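Local coordinates for protein ApRick protease (Rickettsia conorii, PDB 5C9F) that probably hydrolyses peptide bonds as a retropepsin-like aspartic endopeptidase, the chain here being the C-terminal protease domain of a larger, predicted membrane protein, at residues I23-N28 with L80-I85; L60-Y66 with H95-G99; A40-T46 with S104-L110; G9-R15 with D122-Y128; G19-I23 with K33-D37. One frame throughout, in Å; residues are numbered along the deposited sequence.

Interactions 1, 3 and 5 meet in the core of the retropepsin-like domain. Interactions 1 and 5 share I23 on strand 22-27, and L106 of interaction 3 packs on both I23 and I85 of interaction 1. Strand 104-106 also bonds to strand 30-36 through S104 O and M35 N, 2.8 Å apart. D37, at the end of interaction 5, opens the Asp-Thr-Gly signature of aspartic proteases, and interaction 3 begins just past it. Interaction 2 is tied to interaction 3 by D42, whose OD2 lies 2.8 Å from H95 ND1 and whose OD1 lies 2.9 Å from Y66 OH. Interaction 4, about 30 Å from interaction 2 between centres, joins the chain ends at the subunit interface.

Interaction 1 (I23-N28 with L80-I85)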
# COMPACT_ATOMS: atom_id res chain seq x y z
N ILE A 23 -16.04 -2.89 -17.55
CA ILE A 23 -15.68 -3.39 -16.22
C ILE A 23 -16.87 -4.13 -15.61
O ILE A 23 -17.99 -3.66 -15.69
CB ILE A 23 -15.42 -2.27 -15.18
CG1 ILE A 23 -14.47 -1.22 -15.69
CG2 ILE A 23 -14.84 -2.90 -13.94
CD1 ILE A 23 -14.40 -0.06 -14.70
N ASN A 24 -16.58 -5.29 -15.06
CA ASN A 24 -17.56 -6.10 -14.34
C ASN A 24 -17.49 -5.71 -12.87
O ASN A 24 -16.41 -5.58 -12.30
CB ASN A 24 -17.23 -7.58 -14.51
CG ASN A 24 -17.48 -8.06 -15.90
OD1 ASN A 24 -18.51 -7.74 -16.50
ND2 ASN A 24 -16.54 -8.78 -16.44
N ALA A 25 -18.63 -5.37 -12.33
CA ALA A 25 -18.73 -5.04 -10.95
C ALA A 25 -19.74 -5.98 -10.32
O ALA A 25 -20.64 -6.45 -10.99
CB ALA A 25 -19.18 -3.58 -10.84
N PHE A 26 -19.66 -6.14 -9.02
CA PHE A 26 -20.68 -6.79 -8.27
C PHE A 26 -21.52 -5.77 -7.54
O PHE A 26 -21.04 -5.05 -6.67
CB PHE A 26 -20.10 -7.82 -7.33
CG PHE A 26 -19.56 -9.01 -8.05
CD1 PHE A 26 -18.30 -8.95 -8.62
CD2 PHE A 26 -20.33 -10.16 -8.22
CE1 PHE A 26 -17.78 -10.03 -9.31
CE2 PHE A 26 -19.81 -11.26 -8.94
CZ PHE A 26 -18.54 -11.18 -9.48
N VAL A 27 -22.77 -5.67 -7.97
CA VAL A 27 -23.73 -4.65 -7.44
C VAL A 27 -24.75 -5.44 -6.63
O VAL A 27 -25.46 -6.29 -7.18
CB VAL A 27 -24.38 -3.89 -8.58
CG1 VAL A 27 -25.31 -2.82 -8.05
CG2 VAL A 27 -23.31 -3.25 -9.49
N ASN A 28 -24.77 -5.19 -5.31
CA ASN A 28 -25.61 -5.94 -4.39
C ASN A 28 -25.47 -7.44 -4.63
O ASN A 28 -26.45 -8.14 -4.80
CB ASN A 28 -27.08 -5.50 -4.52
CG ASN A 28 -27.26 -4.04 -4.29
OD1 ASN A 28 -26.42 -3.37 -3.64
ND2 ASN A 28 -28.34 -3.49 -4.86
N LEU A 80 -27.55 2.46 -5.01
CA LEU A 80 -27.06 1.11 -5.02
C LEU A 80 -26.34 0.87 -3.69
O LEU A 80 -25.35 1.50 -3.36
CB LEU A 80 -26.17 0.90 -6.19
CG LEU A 80 -26.85 1.10 -7.57
CD1 LEU A 80 -25.78 1.14 -8.64
CD2 LEU A 80 -27.84 0.03 -7.91
N ASN A 81 -26.87 -0.05 -2.90
CA ASN A 81 -26.34 -0.30 -1.57
C ASN A 81 -24.87 -0.65 -1.62
O ASN A 81 -24.09 -0.12 -0.84
CB ASN A 81 -27.11 -1.43 -0.88
CG ASN A 81 -28.56 -1.07 -0.64
OD1 ASN A 81 -28.89 0.07 -0.43
ND2 ASN A 81 -29.43 -2.07 -0.70
N SER A 82 -24.49 -1.53 -2.53
CA SER A 82 -23.12 -1.99 -2.61
C SER A 82 -22.65 -2.20 -4.05
O SER A 82 -23.37 -2.78 -4.87
CB SER A 82 -22.99 -3.31 -1.83
OG SER A 82 -21.81 -4.02 -2.19
N VAL A 83 -21.52 -1.60 -4.37
CA VAL A 83 -20.86 -1.73 -5.67
C VAL A 83 -19.42 -2.11 -5.39
O VAL A 83 -18.67 -1.32 -4.80
CB VAL A 83 -20.86 -0.42 -6.49
CG1 VAL A 83 -20.12 -0.61 -7.83
CG2 VAL A 83 -22.27 0.09 -6.81
N VAL A 84 -19.04 -3.33 -5.79
CA VAL A 84 -17.70 -3.82 -5.56
C VAL A 84 -16.98 -3.85 -6.91
O VAL A 84 -17.39 -4.60 -7.83
CB VAL A 84 -17.72 -5.22 -4.91
CG1 VAL A 84 -16.29 -5.73 -4.68
CG2 VAL A 84 -18.51 -5.19 -3.62
N ILE A 85 -15.92 -3.07 -6.97
CA ILE A 85 -14.94 -3.12 -8.06
C ILE A 85 -13.55 -3.01 -7.35
O ILE A 85 -13.06 -1.90 -7.10
CB ILE A 85 -15.06 -1.89 -8.99
CG1 ILE A 85 -16.46 -1.85 -9.64
CG2 ILE A 85 -14.00 -1.99 -10.09
CD1 ILE A 85 -16.76 -0.55 -10.32
O HOH W 1 -22.02 -6.20 -4.26
O HOH W 2 -29.49 -0.87 -3.90
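Strands 22-27 and 71-84 run antiparallel here, and nearly every polar backbone group facing across the gap has a partner. F26 and V84 form a hydrogen-bonded pair, with F26 N to V84 O at 3.0 Å and V84 N to F26 O at 2.8 Å. Two residues on, past the non-hydrogen-bonded pair V27-V83, N28 N donates to S82 O (2.8 Å). N28 has left the strand with positive phi and psi, so its side chain supplies the return bond: S82 N donates to N28 OD1 at 2.9 Å. One water accepts from N28 ND2 (3.0 Å) and N81 N (2.9 Å); another donates to S82 OG (3.0 Å) and, weakly, to F26 O (2.8 Å), while S82 OG also bonds to E88. Beneath the ladder, A25 CB meets I85 CG1 at 3.4 Å. Outward-facing backbone groups pair with further strands, A25 with I32 and V83 with F89, as expected inside the curled, all-beta core of a retropepsin-like domain.

Interaction 2 (L60-Y66 with H95-G99); sequences LKYTRTY and HVGLG
Y66 lays its ring face to face on the imidazole of H95, centroids 3.7 Å apart and planes at 22°. Y66 takes chi1 -77°, H95 chi1 63°, and Y66 OH and H95 ND1 both bond to D42. The two segments run 93° apart end to end and do not pair as strands; the nearest CA atoms, of Y62 and G97, are 8.1 Å apart. Residues 95-97 are extended. Y62 centres an inverse gamma turn (phi -90°, psi 73°), followed by a classic bulge in which T63 and R64 both face A75. With chi1 -74°, the Y62 ring receives L98 CD2 over one face, 3.6 Å from the centroid, a CH-pi contact, while Y62 CE2 comes 3.2 Å from V96 O. L60 CD1 packs on V96 CG1 at 3.5 Å. Strand 71-84 bonds to both segments, R64 to A75 and V96 to A76, so the contact lies at the base of the hairpin 64-68/71-84, which by topology probably corresponds to the retropepsin flap.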
# COMPACT_ATOMS: atom_id res chain seq x y z
N LEU A 60 -40.83 2.67 -9.59
CA LEU A 60 -39.85 3.75 -9.67
C LEU A 60 -40.59 4.98 -10.15
O LEU A 60 -41.50 4.88 -10.96
CB LEU A 60 -38.77 3.41 -10.64
CG LEU A 60 -37.84 2.25 -10.27
CD1 LEU A 60 -36.86 2.03 -11.41
CD2 LEU A 60 -37.06 2.55 -9.01
N LYS A 61 -40.23 6.13 -9.65
CA LYS A 61 -40.80 7.36 -10.17
C LYS A 61 -39.71 8.02 -11.04
O LYS A 61 -38.60 8.25 -10.60
CB LYS A 61 -41.31 8.25 -9.03
CG LYS A 61 -40.44 8.27 -7.78
CD LYS A 61 -40.88 9.32 -6.78
CE LYS A 61 -40.13 9.17 -5.46
NZ LYS A 61 -40.81 9.91 -4.37
N TYR A 62 -40.08 8.29 -12.28
CA TYR A 62 -39.17 8.82 -13.29
C TYR A 62 -39.23 10.33 -13.20
O TYR A 62 -39.76 11.01 -14.05
CB TYR A 62 -39.53 8.29 -14.68
CG TYR A 62 -39.15 6.86 -14.86
CD1 TYR A 62 -39.85 5.83 -14.23
CD2 TYR A 62 -38.02 6.52 -15.61
CE1 TYR A 62 -39.44 4.50 -14.37
CE2 TYR A 62 -37.61 5.20 -15.76
CZ TYR A 62 -38.30 4.20 -15.15
OH TYR A 62 -37.87 2.92 -15.33
N THR A 63 -38.62 10.85 -12.15
CA THR A 63 -38.69 12.28 -11.87
C THR A 63 -37.53 13.07 -12.45
O THR A 63 -37.59 14.29 -12.46
CB THR A 63 -38.69 12.50 -10.35
OG1 THR A 63 -37.56 11.82 -9.78
CG2 THR A 63 -39.98 11.98 -9.75
N ARG A 64 -36.48 12.39 -12.90
CA ARG A 64 -35.26 13.06 -13.35
C ARG A 64 -35.19 13.11 -14.87
O ARG A 64 -35.81 12.31 -15.56
CB ARG A 64 -34.00 12.42 -12.73
CG ARG A 64 -33.87 12.67 -11.22
CD ARG A 64 -33.42 14.10 -10.93
NE ARG A 64 -31.98 14.14 -11.13
CZ ARG A 64 -31.31 14.58 -12.20
NH1 ARG A 64 -31.92 15.17 -13.22
NH2 ARG A 64 -29.99 14.46 -12.21
N THR A 65 -34.46 14.09 -15.37
CA THR A 65 -34.22 14.26 -16.78
C THR A 65 -32.73 14.40 -17.06
O THR A 65 -32.05 15.28 -16.55
CB THR A 65 -35.00 15.48 -17.29
OG1 THR A 65 -36.38 15.25 -17.07
CG2 THR A 65 -34.74 15.74 -18.76
N TYR A 66 -32.22 13.52 -17.90
CA TYR A 66 -30.83 13.56 -18.32
C TYR A 66 -30.78 14.14 -19.72
O TYR A 66 -31.70 13.95 -20.51
CB TYR A 66 -30.22 12.18 -18.20
CG TYR A 66 -29.89 11.88 -16.77
CD1 TYR A 66 -30.88 11.46 -15.88
CD2 TYR A 66 -28.60 12.05 -16.31
CE1 TYR A 66 -30.57 11.23 -14.55
CE2 TYR A 66 -28.28 11.80 -15.01
CZ TYR A 66 -29.27 11.41 -14.14
OH TYR A 66 -28.91 11.17 -12.87
N HIS A 95 -29.29 5.89 -11.80
CA HIS A 95 -30.61 6.11 -12.27
C HIS A 95 -30.90 5.08 -13.34
O HIS A 95 -30.00 4.47 -13.89
CB HIS A 95 -30.77 7.51 -12.88
CG HIS A 95 -29.91 7.73 -14.10
ND1 HIS A 95 -28.67 8.31 -14.03
CD2 HIS A 95 -30.14 7.49 -15.42
CE1 HIS A 95 -28.16 8.41 -15.24
NE2 HIS A 95 -29.02 7.92 -16.11
N VAL A 96 -32.18 4.85 -13.57
CA VAL A 96 -32.61 3.96 -14.66
C VAL A 96 -33.47 4.67 -15.67
O VAL A 96 -34.44 5.36 -15.30
CB VAL A 96 -33.21 2.62 -14.15
CG1 VAL A 96 -33.73 2.70 -12.75
CG2 VAL A 96 -34.17 2.03 -15.13
N GLY A 97 -33.07 4.54 -16.93
CA GLY A 97 -33.77 5.16 -18.02
C GLY A 97 -34.99 4.31 -18.44
O GLY A 97 -35.28 3.27 -17.85
N LEU A 98 -35.70 4.77 -19.46
CA LEU A 98 -36.92 4.11 -19.98
C LEU A 98 -36.60 3.20 -21.13
O LEU A 98 -37.44 2.43 -21.58
CB LEU A 98 -37.96 5.15 -20.40
CG LEU A 98 -38.72 5.85 -19.27
CD1 LEU A 98 -39.68 6.92 -19.79
CD2 LEU A 98 -39.48 4.80 -18.45
N GLY A 99 -35.38 3.29 -21.65
CA GLY A 99 -35.01 2.34 -22.66
C GLY A 99 -33.96 2.77 -23.65
O GLY A 99 -33.59 1.99 -24.54

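Interaction 3 (A40-T46 with S104-L110)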
# COMPACT_ATOMS: atom_id res chain seq x y z
N ALA A 40 -20.37 10.52 -18.46
CA ALA A 40 -21.45 10.32 -17.47
C ALA A 40 -21.08 10.75 -16.04
O ALA A 40 -19.91 10.76 -15.64
CB ALA A 40 -21.82 8.86 -17.42
N SER A 41 -22.10 11.05 -15.23
CA SER A 41 -21.86 11.39 -13.85
C SER A 41 -22.17 10.17 -12.99
O SER A 41 -21.26 9.41 -12.63
CB SER A 41 -22.68 12.64 -13.44
OG SER A 41 -24.07 12.41 -13.85
N ASP A 42 -23.46 9.98 -12.66
CA ASP A 42 -23.87 8.82 -11.83
C ASP A 42 -24.00 7.62 -12.71
O ASP A 42 -23.86 7.72 -13.98
CB ASP A 42 -25.15 9.14 -10.99
CG ASP A 42 -26.37 9.39 -11.85
OD1 ASP A 42 -26.28 10.06 -12.88
OD2 ASP A 42 -27.46 8.88 -11.56
N ILE A 43 -24.14 6.46 -12.09
CA ILE A 43 -24.33 5.23 -12.84
C ILE A 43 -25.64 5.26 -13.59
O ILE A 43 -26.69 5.70 -13.05
CB ILE A 43 -24.31 4.04 -11.93
CG1 ILE A 43 -22.86 3.75 -11.56
CG2 ILE A 43 -24.93 2.80 -12.59
CD1 ILE A 43 -22.72 2.73 -10.48
N ALA A 44 -25.58 4.81 -14.83
CA ALA A 44 -26.80 4.64 -15.63
C ALA A 44 -27.07 3.16 -15.85
O ALA A 44 -26.28 2.47 -16.47
CB ALA A 44 -26.64 5.37 -16.96
N LEU A 45 -28.15 2.65 -15.30
CA LEU A 45 -28.47 1.25 -15.44
C LEU A 45 -29.49 1.02 -16.56
O LEU A 45 -30.48 1.73 -16.65
CB LEU A 45 -29.07 0.69 -14.14
CG LEU A 45 -28.31 0.35 -12.91
CD1 LEU A 45 -29.27 -0.35 -11.95
CD2 LEU A 45 -27.15 -0.58 -13.26
N THR A 46 -29.29 -0.03 -17.33
CA THR A 46 -30.31 -0.42 -18.27
C THR A 46 -31.51 -0.88 -17.49
O THR A 46 -31.42 -1.33 -16.35
CB THR A 46 -29.86 -1.59 -19.21
OG1 THR A 46 -29.58 -2.76 -18.42
CG2 THR A 46 -28.61 -1.20 -19.97
N SER A 104 -25.14 -0.75 -19.33
CA SER A 104 -25.06 0.13 -18.21
C SER A 104 -23.77 0.90 -18.21
O SER A 104 -22.75 0.38 -18.70
CB SER A 104 -25.22 -0.65 -16.93
OG SER A 104 -26.52 -1.13 -16.85
N LEU A 105 -23.79 2.10 -17.64
CA LEU A 105 -22.68 3.01 -17.67
C LEU A 105 -22.18 3.28 -16.30
O LEU A 105 -22.92 3.62 -15.42
CB LEU A 105 -23.07 4.36 -18.33
CG LEU A 105 -23.65 4.29 -19.76
CD1 LEU A 105 -24.08 5.66 -20.26
CD2 LEU A 105 -22.66 3.66 -20.73
N LEU A 106 -20.87 3.28 -16.18
CA LEU A 106 -20.21 3.71 -14.98
C LEU A 106 -19.58 5.05 -15.31
O LEU A 106 -18.80 5.18 -16.26
CB LEU A 106 -19.09 2.69 -14.71
CG LEU A 106 -18.54 2.57 -13.31
CD1 LEU A 106 -17.68 1.30 -13.27
CD2 LEU A 106 -17.71 3.77 -13.02
N GLY A 107 -19.84 6.02 -14.47
CA GLY A 107 -19.44 7.41 -14.77
C GLY A 107 -18.45 7.95 -13.78
O GLY A 107 -17.91 7.19 -12.94
N MET A 108 -18.21 9.25 -13.88
CA MET A 108 -17.17 9.91 -13.11
C MET A 108 -17.47 9.96 -11.66
O MET A 108 -16.53 10.01 -10.85
CB MET A 108 -16.95 11.35 -13.63
CG MET A 108 -16.31 11.41 -14.98
SD MET A 108 -14.66 10.63 -14.89
CE MET A 108 -13.86 11.55 -13.63
N SER A 109 -18.76 10.02 -11.27
CA SER A 109 -19.03 10.09 -9.80
C SER A 109 -18.48 8.87 -9.04
O SER A 109 -17.87 9.02 -7.99
CB SER A 109 -20.49 10.30 -9.49
OG SER A 109 -20.98 11.35 -10.33
N LEU A 110 -18.58 7.66 -9.62
CA LEU A 110 -17.96 6.50 -8.99
C LEU A 110 -16.41 6.49 -9.25
O LEU A 110 -15.61 6.21 -8.33
CB LEU A 110 -18.61 5.21 -9.42
CG LEU A 110 -18.11 3.88 -8.79
CD1 LEU A 110 -18.17 3.86 -7.27
CD2 LEU A 110 -18.92 2.71 -9.30
O HOH W 3 -20.65 6.94 -11.75
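S104 and L105 each bury 74 Å² here, and A40 a further 61 Å²; together they mark the two ends and the middle of the contact. S104 OG accepts the amide of T46 (T46 N to S104 OG 3.0 Å) and bonds also to D49 in the first turn of helix 47-52, whose N-cap is T46. L105 forms the single antiparallel bridge with A44: A44 N to L105 O is 3.0 Å, L105 N to A44 O 2.8 Å, and A44 CB touches L105 CB at 4.0 Å. At the other end A40 O accepts M108 N (2.9 Å) and S41 O accepts S109 N (2.9 Å), so loop carbonyls satisfy amides in the first turn of helix 108-111. G107, the N-cap, must stay bare, since a CB would lie 2.5 Å from S41 O. The Leu-Leu-Gly run recalls the hydrophobic-hydrophobic-Gly motif of aspartic proteases. Strand 104-106 lies between strand 43-45, antiparallel, and strand 30-36, parallel, in a psi-loop topology, with 43-45 flanked in turn by 88-97.

Interaction 4 (G9-R15 with D122-Y128)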
# COMPACT_ATOMS: atom_id res chain seq x y z
N GLY A 9 -4.73 -2.07 -3.84
CA GLY A 9 -4.99 -2.92 -5.02
C GLY A 9 -5.07 -2.15 -6.31
O GLY A 9 -5.15 -0.91 -6.29
N GLU A 10 -4.96 -2.88 -7.42
CA GLU A 10 -5.11 -2.32 -8.73
C GLU A 10 -5.94 -3.22 -9.63
O GLU A 10 -5.90 -4.46 -9.51
CB GLU A 10 -3.76 -2.07 -9.39
CG GLU A 10 -3.15 -3.26 -10.11
CD GLU A 10 -1.72 -3.54 -9.70
OE1 GLU A 10 -1.46 -3.60 -8.48
OE2 GLU A 10 -0.87 -3.72 -10.59
N ILE A 11 -6.69 -2.57 -10.53
CA ILE A 11 -7.39 -3.24 -11.60
C ILE A 11 -6.89 -2.63 -12.90
O ILE A 11 -6.88 -1.43 -13.06
CB ILE A 11 -8.92 -3.07 -11.44
CG1 ILE A 11 -9.38 -3.78 -10.17
CG2 ILE A 11 -9.64 -3.72 -12.60
CD1 ILE A 11 -10.68 -3.24 -9.63
N ILE A 12 -6.54 -3.50 -13.85
CA ILE A 12 -6.07 -3.07 -15.16
C ILE A 12 -6.96 -3.70 -16.22
O ILE A 12 -7.23 -4.91 -16.19
CB ILE A 12 -4.64 -3.55 -15.44
CG1 ILE A 12 -3.69 -2.99 -14.39
CG2 ILE A 12 -4.18 -3.10 -16.82
CD1 ILE A 12 -2.36 -3.70 -14.39
N ILE A 13 -7.48 -2.87 -17.11
CA ILE A 13 -8.43 -3.29 -18.11
C ILE A 13 -7.95 -2.87 -19.45
O ILE A 13 -7.62 -1.68 -19.64
CB ILE A 13 -9.83 -2.74 -17.81
CG1 ILE A 13 -10.39 -3.50 -16.61
CG2 ILE A 13 -10.80 -2.98 -18.98
CD1 ILE A 13 -11.37 -2.72 -15.81
N ALA A 14 -7.93 -3.82 -20.41
CA ALA A 14 -7.51 -3.51 -21.76
C ALA A 14 -8.72 -3.00 -22.55
O ALA A 14 -9.83 -3.49 -22.40
CB ALA A 14 -6.89 -4.72 -22.41
N ARG A 15 -8.48 -2.00 -23.38
CA ARG A 15 -9.51 -1.42 -24.19
C ARG A 15 -10.08 -2.53 -25.11
O ARG A 15 -9.35 -3.30 -25.61
CB ARG A 15 -8.95 -0.28 -25.06
CG ARG A 15 -10.06 0.54 -25.68
CD ARG A 15 -9.50 1.60 -26.62
NE ARG A 15 -8.72 2.64 -25.94
CZ ARG A 15 -9.23 3.76 -25.43
NH1 ARG A 15 -10.54 3.95 -25.37
NH2 ARG A 15 -8.41 4.66 -24.88
N ASP A 122 -4.44 2.40 -24.44
CA ASP A 122 -5.37 1.25 -24.51
C ASP A 122 -5.51 0.52 -23.19
O ASP A 122 -6.00 -0.60 -23.18
CB ASP A 122 -5.04 0.28 -25.64
CG ASP A 122 -5.19 0.92 -26.99
OD1 ASP A 122 -6.03 1.85 -27.11
OD2 ASP A 122 -4.46 0.54 -27.91
N LEU A 123 -5.10 1.16 -22.09
CA LEU A 123 -5.28 0.58 -20.73
C LEU A 123 -5.95 1.52 -19.78
O LEU A 123 -5.69 2.73 -19.79
CB LEU A 123 -3.94 0.29 -20.08
CG LEU A 123 -3.08 -0.77 -20.71
CD1 LEU A 123 -1.75 -0.82 -19.96
CD2 LEU A 123 -3.80 -2.12 -20.71
N LEU A 124 -6.83 0.96 -18.96
CA LEU A 124 -7.48 1.71 -17.89
C LEU A 124 -6.95 1.11 -16.61
O LEU A 124 -7.02 -0.10 -16.43
CB LEU A 124 -8.99 1.55 -18.01
CG LEU A 124 -9.88 1.77 -16.75
CD1 LEU A 124 -9.76 3.17 -16.29
CD2 LEU A 124 -11.33 1.51 -17.12
N ILE A 125 -6.46 1.96 -15.72
CA ILE A 125 -5.83 1.50 -14.49
C ILE A 125 -6.54 2.17 -13.30
O ILE A 125 -6.62 3.41 -13.21
CB ILE A 125 -4.32 1.83 -14.47
CG1 ILE A 125 -3.62 1.21 -15.69
CG2 ILE A 125 -3.71 1.36 -13.17
CD1 ILE A 125 -3.06 2.20 -16.68
N LEU A 126 -7.14 1.34 -12.46
CA LEU A 126 -7.78 1.80 -11.22
C LEU A 126 -6.91 1.33 -10.04
O LEU A 126 -6.60 0.15 -9.95
CB LEU A 126 -9.11 1.20 -11.06
CG LEU A 126 -10.07 1.53 -12.24
CD1 LEU A 126 -11.34 0.74 -12.10
CD2 LEU A 126 -10.39 3.00 -12.30
N ASN A 127 -6.57 2.25 -9.14
CA ASN A 127 -5.89 1.95 -7.91
C ASN A 127 -6.80 2.30 -6.74
O ASN A 127 -7.46 3.34 -6.74
CB ASN A 127 -4.55 2.69 -7.90
CG ASN A 127 -3.52 2.00 -8.82
OD1 ASN A 127 -2.92 0.98 -8.46
ND2 ASN A 127 -3.28 2.57 -9.98
N TYR A 128 -6.82 1.45 -5.73
CA TYR A 128 -7.65 1.65 -4.55
C TYR A 128 -6.94 1.26 -3.28
O TYR A 128 -5.93 0.52 -3.32
CB TYR A 128 -8.99 0.87 -4.64
CG TYR A 128 -8.81 -0.61 -4.72
CD1 TYR A 128 -8.63 -1.20 -5.96
CD2 TYR A 128 -8.82 -1.42 -3.59
CE1 TYR A 128 -8.41 -2.56 -6.06
CE2 TYR A 128 -8.64 -2.80 -3.69
CZ TYR A 128 -8.44 -3.35 -4.94
OH TYR A 128 -8.20 -4.71 -5.13
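I11, I13, L124 and L126 form the apolar centre of this antiparallel ladder, in which the N-terminal strand 2-14 pairs with the C-terminal strand 123-131. Their side chains share one face, where I11 CB and L126 CB lie 4.3 Å apart and I13 CB and L124 CB 4.4 Å, and this face packs on I23, F21 and I85 of the domain body. I12, L123 and I125 are the large apolar residues of the other face, with I12 CG2 to L123 CD2 at 4.0 Å; there I12 meets its counterpart I12 of the third subunit. Paired backbone hydrogen bonds run the length of the ladder, for example I11 N to L126 O and L126 N to I11 O, both 2.8 Å. At the G9 end of the segment, beside Y128, G9 CA sits over the Y128 ring at 3.8 Å from the centroid, where a CB would collide with Y128 CZ. Residues 9-12 also pair with a strand of the second subunit, continuing the sheet across the interface. At the opposite, polar edge R15 N donates to D122 O (2.9 Å), R15 NH1 bonds to G19, and a salt bridge joins R15 NE to D122 OD1 at 3.0 Å.

Interaction 5 (G19-I23 with K33-D37)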
# COMPACT_ATOMS: atom_id res chain seq x y z
N GLY A 19 -13.29 -0.02 -29.02
CA GLY A 19 -12.85 1.30 -28.59
C GLY A 19 -13.21 1.69 -27.17
O GLY A 19 -12.72 2.70 -26.69
N HIS A 20 -14.03 0.86 -26.48
CA HIS A 20 -14.52 1.14 -25.13
C HIS A 20 -13.86 0.27 -24.06
O HIS A 20 -13.26 -0.73 -24.36
CB HIS A 20 -16.01 0.95 -25.06
CG HIS A 20 -16.76 1.80 -26.02
ND1 HIS A 20 -16.71 3.18 -25.99
CD2 HIS A 20 -17.56 1.48 -27.08
CE1 HIS A 20 -17.46 3.66 -26.97
NE2 HIS A 20 -17.99 2.65 -27.64
N PHE A 21 -13.87 0.77 -22.82
CA PHE A 21 -13.47 0.01 -21.71
C PHE A 21 -14.70 -0.53 -21.01
O PHE A 21 -15.69 0.22 -20.78
CB PHE A 21 -12.66 0.85 -20.69
CG PHE A 21 -11.37 1.35 -21.20
CD1 PHE A 21 -10.25 0.53 -21.22
CD2 PHE A 21 -11.26 2.64 -21.67
CE1 PHE A 21 -9.06 1.00 -21.70
CE2 PHE A 21 -10.05 3.13 -22.15
CZ PHE A 21 -8.96 2.30 -22.16
N TYR A 22 -14.66 -1.82 -20.66
CA TYR A 22 -15.72 -2.42 -19.89
C TYR A 22 -15.18 -2.93 -18.58
O TYR A 22 -14.06 -3.40 -18.50
CB TYR A 22 -16.39 -3.58 -20.69
CG TYR A 22 -16.98 -3.13 -22.02
CD1 TYR A 22 -18.27 -2.63 -22.10
CD2 TYR A 22 -16.22 -3.10 -23.14
CE1 TYR A 22 -18.80 -2.17 -23.30
CE2 TYR A 22 -16.76 -2.65 -24.35
CZ TYR A 22 -18.04 -2.19 -24.41
OH TYR A 22 -18.58 -1.76 -25.58
N ILE A 23 -16.04 -2.89 -17.55
CA ILE A 23 -15.68 -3.39 -16.22
C ILE A 23 -16.87 -4.13 -15.61
O ILE A 23 -17.99 -3.66 -15.69
CB ILE A 23 -15.42 -2.27 -15.18
CG1 ILE A 23 -14.47 -1.22 -15.69
CG2 ILE A 23 -14.84 -2.90 -13.94
CD1 ILE A 23 -14.40 -0.06 -14.70
N LYS A 33 -22.13 -5.86 -15.95
CA LYS A 33 -21.16 -5.34 -16.88
C LYS A 33 -21.43 -3.89 -17.19
O LYS A 33 -22.51 -3.52 -17.60
CB LYS A 33 -21.19 -6.15 -18.17
CG LYS A 33 -19.99 -5.84 -19.05
CD LYS A 33 -20.10 -6.56 -20.38
CE LYS A 33 -18.76 -6.70 -21.05
NZ LYS A 33 -18.90 -7.27 -22.42
N PHE A 34 -20.44 -3.04 -16.95
CA PHE A 34 -20.54 -1.62 -17.25
C PHE A 34 -19.60 -1.22 -18.33
O PHE A 34 -18.49 -1.78 -18.45
CB PHE A 34 -20.13 -0.80 -16.02
CG PHE A 34 -21.09 -0.87 -14.92
CD1 PHE A 34 -22.23 -0.11 -14.94
CD2 PHE A 34 -20.89 -1.75 -13.85
CE1 PHE A 34 -23.18 -0.22 -13.92
CE2 PHE A 34 -21.81 -1.83 -12.81
CZ PHE A 34 -22.96 -1.08 -12.84
N MET A 35 -20.02 -0.26 -19.14
CA MET A 35 -19.13 0.48 -19.99
C MET A 35 -18.68 1.73 -19.24
O MET A 35 -19.51 2.44 -18.66
CB MET A 35 -19.83 0.87 -21.28
CG MET A 35 -18.90 1.53 -22.31
SD MET A 35 -19.71 1.79 -23.90
CE MET A 35 -20.58 3.27 -23.54
N VAL A 36 -17.38 1.99 -19.22
CA VAL A 36 -16.84 3.25 -18.66
C VAL A 36 -17.17 4.44 -19.58
O VAL A 36 -17.01 4.35 -20.79
CB VAL A 36 -15.32 3.16 -18.50
CG1 VAL A 36 -14.75 4.50 -18.01
CG2 VAL A 36 -15.00 2.03 -17.54
N ASP A 37 -17.76 5.49 -19.00
CA ASP A 37 -18.15 6.71 -19.74
C ASP A 37 -17.77 7.92 -18.90
O ASP A 37 -18.43 8.19 -17.89
CB ASP A 37 -19.65 6.71 -19.99
CG ASP A 37 -20.10 7.80 -20.95
OD1 ASP A 37 -19.27 8.67 -21.30
OD2 ASP A 37 -21.29 7.80 -21.36
O HOH W 4 -15.07 3.39 -22.57
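The sulfur of M35 rests over the imidazole face of H20, with SD 3.8 Å from the ring centroid; the same SD lies obliquely 5.0 Å from the centroid of the Y22 ring, a second Met-aromatic contact. K33 extends its side chain so that NZ lies over the face of the Y22 ring, 4.9 Å from the centroid, in a cation-pi contact, while Y22 OH is anchored by D18. Beneath these side chains lies the beta hairpin of strands 22-27 and 30-36. I23 and F34 form a hydrogen-bonded pair, with I23 N to F34 O and F34 N to I23 O both at 2.8 Å, and V36 N donates to F21 O at 2.9 Å. Beyond that bond a water carries the pairing on, accepting from F21 N (2.9 Å) and donating to V36 O (2.8 Å). I23 CD1 meets V36 CG2 at 3.6 Å. The hairpin is thus two-sided: aromatic, sulfur and charged groups meet around Y22 and M35, while I23 and F34 turn aliphatic and aromatic carbon into the core.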